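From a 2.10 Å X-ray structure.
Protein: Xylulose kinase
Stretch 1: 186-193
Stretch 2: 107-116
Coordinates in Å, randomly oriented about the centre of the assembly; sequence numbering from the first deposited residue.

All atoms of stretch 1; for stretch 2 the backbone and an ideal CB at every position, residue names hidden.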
# COMPACT_ATOMS: atom_id res chain seq x y z
N ASP A 186 41.66 -23.84 10.82
CA ASP A 186 41.95 -24.02 12.23
C ASP A 186 41.54 -22.79 13.02
O ASP A 186 41.03 -22.88 14.12
CB ASP A 186 43.44 -24.33 12.43
CG ASP A 186 43.80 -25.77 12.08
OD1 ASP A 186 42.89 -26.60 11.93
OD2 ASP A 186 44.97 -26.16 11.94
N VAL A 187 41.76 -21.63 12.42
CA VAL A 187 41.38 -20.36 13.00
C VAL A 187 39.89 -20.28 13.29
O VAL A 187 39.47 -19.92 14.36
CB VAL A 187 41.75 -19.18 12.07
CG1 VAL A 187 41.32 -17.89 12.64
CG2 VAL A 187 43.24 -19.20 11.82
N MET A 188 39.09 -20.65 12.30
CA MET A 188 37.66 -20.53 12.43
C MET A 188 37.11 -21.52 13.47
O MET A 188 36.18 -21.21 14.19
CB MET A 188 36.99 -20.71 11.07
CG MET A 188 37.18 -19.54 10.12
SD MET A 188 36.71 -17.94 10.78
CE MET A 188 34.98 -18.21 11.05
N LEU A 189 37.74 -22.71 13.55
CA LEU A 189 37.30 -23.78 14.44
C LEU A 189 37.66 -23.49 15.86
O LEU A 189 36.83 -23.59 16.74
CB LEU A 189 37.92 -25.11 14.02
CG LEU A 189 37.37 -25.80 12.78
CD1 LEU A 189 38.40 -26.64 12.07
CD2 LEU A 189 36.14 -26.62 13.11
N GLN A 190 38.90 -23.13 16.09
CA GLN A 190 39.34 -22.68 17.40
C GLN A 190 38.42 -21.63 17.98
O GLN A 190 38.02 -21.71 19.13
CB GLN A 190 40.77 -22.16 17.32
CG GLN A 190 41.79 -23.06 17.99
CD GLN A 190 42.93 -23.46 17.07
OE1 GLN A 190 43.38 -22.66 16.26
NE2 GLN A 190 43.41 -24.68 17.23
N ALA A 191 38.07 -20.65 17.17
CA ALA A 191 37.27 -19.51 17.59
C ALA A 191 35.91 -19.94 18.08
O ALA A 191 35.23 -19.22 18.78
CB ALA A 191 37.12 -18.52 16.47
N CYS A 192 35.51 -21.15 17.69
CA CYS A 192 34.27 -21.72 18.15
C CYS A 192 34.53 -22.80 19.19
O CYS A 192 33.61 -23.48 19.62
CB CYS A 192 33.48 -22.28 16.98
SG CYS A 192 33.10 -21.13 15.65
N ASP A 193 35.78 -22.95 19.58
CA ASP A 193 36.19 -24.02 20.48
C ASP A 193 35.85 -25.39 19.92
O ASP A 193 35.25 -26.22 20.58
CB ASP A 193 35.52 -23.84 21.83
CG ASP A 193 36.46 -24.04 22.97
OD1 ASP A 193 37.13 -25.09 23.02
OD2 ASP A 193 36.62 -23.19 23.87
N UNK A 107 29.76 -11.50 17.18
CA UNK A 107 30.85 -11.90 18.04
C UNK A 107 31.95 -12.62 17.27
O UNK A 107 33.09 -12.37 17.44
CB UNK A 107 30.32 -12.79 19.17
N UNK A 108 31.54 -13.52 16.42
CA UNK A 108 32.47 -14.29 15.65
C UNK A 108 33.30 -13.45 14.73
O UNK A 108 34.43 -13.67 14.58
CB UNK A 108 31.73 -15.36 14.85
N UNK A 109 32.69 -12.48 14.10
CA UNK A 109 33.39 -11.60 13.19
C UNK A 109 34.34 -10.67 13.90
O UNK A 109 35.33 -10.27 13.35
CB UNK A 109 32.39 -10.78 12.37
N UNK A 110 34.04 -10.37 15.14
CA UNK A 110 34.90 -9.56 15.96
C UNK A 110 36.08 -10.40 16.38
O UNK A 110 37.20 -9.97 16.35
CB UNK A 110 34.15 -9.00 17.17
N UNK A 111 35.79 -11.63 16.78
CA UNK A 111 36.82 -12.57 17.20
C UNK A 111 37.76 -12.89 16.07
O UNK A 111 38.91 -12.92 16.27
CB UNK A 111 36.19 -13.86 17.73
N UNK A 112 37.26 -13.14 14.89
CA UNK A 112 38.12 -13.48 13.78
C UNK A 112 38.07 -12.44 12.69
O UNK A 112 37.38 -12.57 11.74
CB UNK A 112 37.74 -14.85 13.21
N UNK A 113 38.86 -11.41 12.88
CA UNK A 113 38.98 -10.26 12.00
C UNK A 113 39.10 -10.62 10.54
O UNK A 113 38.62 -9.92 9.67
CB UNK A 113 40.19 -9.42 12.41
N UNK A 114 39.76 -11.73 10.29
CA UNK A 114 39.92 -12.18 8.95
C UNK A 114 38.89 -13.20 8.50
O UNK A 114 39.03 -13.83 7.49
CB UNK A 114 41.33 -12.76 8.79
N UNK A 115 37.83 -13.33 9.26
CA UNK A 115 36.83 -14.28 8.89
C UNK A 115 36.26 -14.15 7.52
O UNK A 115 36.07 -15.12 6.88
CB UNK A 115 35.68 -14.21 9.90
N UNK A 116 35.97 -12.95 7.05
CA UNK A 116 35.42 -12.78 5.72
C UNK A 116 36.46 -13.14 4.66
O UNK A 116 36.12 -13.51 3.59
CB UNK A 116 34.93 -11.34 5.53

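Position 107 lies in helical backbone (phi/psi -57/-45), and its ideal CB has no atom of stretch 1 within 5.5 Å. Stretch 1 therefore sets no requirement, and any helix-tolerant residue would suit. The deposited residue is Leu-107, whose CD1 comes no nearer to stretch 1 than 7.7 Å, from Ala-191 O; the carbonyl O of Leu-107 accepts the backbone N of 111 at 2.9 Å.

At position 108 the CA-to-CB bond points sideways, again with nothing within 5.5 Å of the ideal CB. The neighbouring surface, however, is apolar: the methyl CE of Met-188, CB of Ala-191 and SG of Cys-192. A side chain long enough to cross the gap is favoured, so leucine, isoleucine, methionine or phenylalanine are all plausible. It is Leu-108, and its end comes nearer than its CB direction suggests. CD1 lies 4.0 Å from Met-188 CE and 4.2 Å from Cys-192 SG, while CD2 reaches Ala-191 CB at 4.0 Å. Its chi1 of -130° falls between wells.

Position 109 points away and 110 is out of reach, so stretch 1 discriminates at neither; polar residues or alanine would serve. They are Glu-109 and Ala-110.

Position 111 points toward stretch 1, its ideal CB 4.9 Å from Ala-191 CB; the CA atom of 111 and the CA atom of Ala-191 are 7.0 Å apart. Besides the small methyl, stretch 1 offers a backbone acceptor, the O of Ala-191, in a turn running from Gln-190 to Asp-193. A long donor such as arginine, lysine or glutamine could extend to it, and a modest aliphatic chain could also fit. Arg-111 takes the first course: NH1 donates to Ala-191 O at 2.8 Å, but the N-H...acceptor angle of 129° makes the bond weak. The oxygen lies at the guanidinium edge, near its plane.

Position 112 is the best-defined. It is the first residue after the helix to leave helical angles (-115/83), and its CB points toward stretch 1. The ideal CB is 4.1 Å from Met-188 SD, 4.7 Å from Val-187 CG1 and 4.9 Å from Ala-191 CB. Such an apolar setting suits a compact aliphatic residue, valine or isoleucine especially, and the extended backbone is congenial to beta-branching. Val-112 is found, with chi1 t: CG1 contacts Val-187 CG1 at 3.6 Å and Met-188 SD at 3.8 Å, whereas CG2 packs on Ala-191 CB at 3.5 Å.

Positions 113 and 114 are the middle of a type I turn from 112 to 115. The phi of -46° at 113 admits proline, and the deposited residue is Pro-113. Position 114 points sideways at the N-cap and could be polar; it is Gln-114, whose CB is 6.5 Å from Val-187 CG1, its closest approach to stretch 1.

Position 115 begins the next helix, its ideal CB only 4.0 Å from Met-188 SD. A small residue, serine, alanine or cysteine, is a natural choice. Ser-115 places CB 3.8 Å from Met-188 SD.

Position 116 points away, leaving choice open; Arg-116 forms a salt bridge within its own stretch, NH2 to Glu-109 OE2 at 3.0 Å.

Stretch 2 (107-116) LLEARVPQSR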
# COMPACT_ATOMS: atom_id res chain seq x y z
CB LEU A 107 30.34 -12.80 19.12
CG LEU A 107 30.74 -12.48 20.52
CD1 LEU A 107 30.48 -13.67 21.36
CD2 LEU A 107 32.17 -12.04 20.58
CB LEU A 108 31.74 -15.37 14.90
CG LEU A 108 32.27 -16.78 14.99
CD1 LEU A 108 32.04 -17.56 13.74
CD2 LEU A 108 33.68 -16.82 15.39
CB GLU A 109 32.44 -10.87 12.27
CG GLU A 109 32.08 -11.68 11.06
CD GLU A 109 31.11 -11.02 10.09
OE1 GLU A 109 30.93 -11.54 9.02
OE2 GLU A 109 30.52 -9.99 10.42
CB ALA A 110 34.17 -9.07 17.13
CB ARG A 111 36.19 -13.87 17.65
CG ARG A 111 35.97 -14.05 19.07
CD ARG A 111 35.30 -15.37 19.35
NE ARG A 111 34.39 -15.32 20.48
CZ ARG A 111 34.04 -16.34 21.20
NH1 ARG A 111 34.50 -17.53 20.91
NH2 ARG A 111 33.24 -16.19 22.22
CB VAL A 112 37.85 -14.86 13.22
CG1 VAL A 112 38.91 -15.28 12.35
CG2 VAL A 112 37.71 -15.82 14.31
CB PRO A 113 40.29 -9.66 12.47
CG PRO A 113 40.76 -10.52 13.50
CD PRO A 113 40.20 -11.84 13.30
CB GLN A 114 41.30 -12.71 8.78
CG GLN A 114 42.26 -11.62 8.45
CD GLN A 114 43.51 -12.16 7.88
OE1 GLN A 114 44.10 -13.06 8.44
NE2 GLN A 114 43.90 -11.65 6.75
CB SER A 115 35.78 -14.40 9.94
OG SER A 115 34.67 -13.64 9.61
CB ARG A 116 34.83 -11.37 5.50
CG ARG A 116 33.81 -10.87 6.57
CD ARG A 116 33.03 -9.57 6.24
NE ARG A 116 32.13 -9.18 7.31
CZ ARG A 116 31.54 -7.99 7.46
NH1 ARG A 116 31.74 -7.02 6.59
NH2 ARG A 116 30.75 -7.77 8.48
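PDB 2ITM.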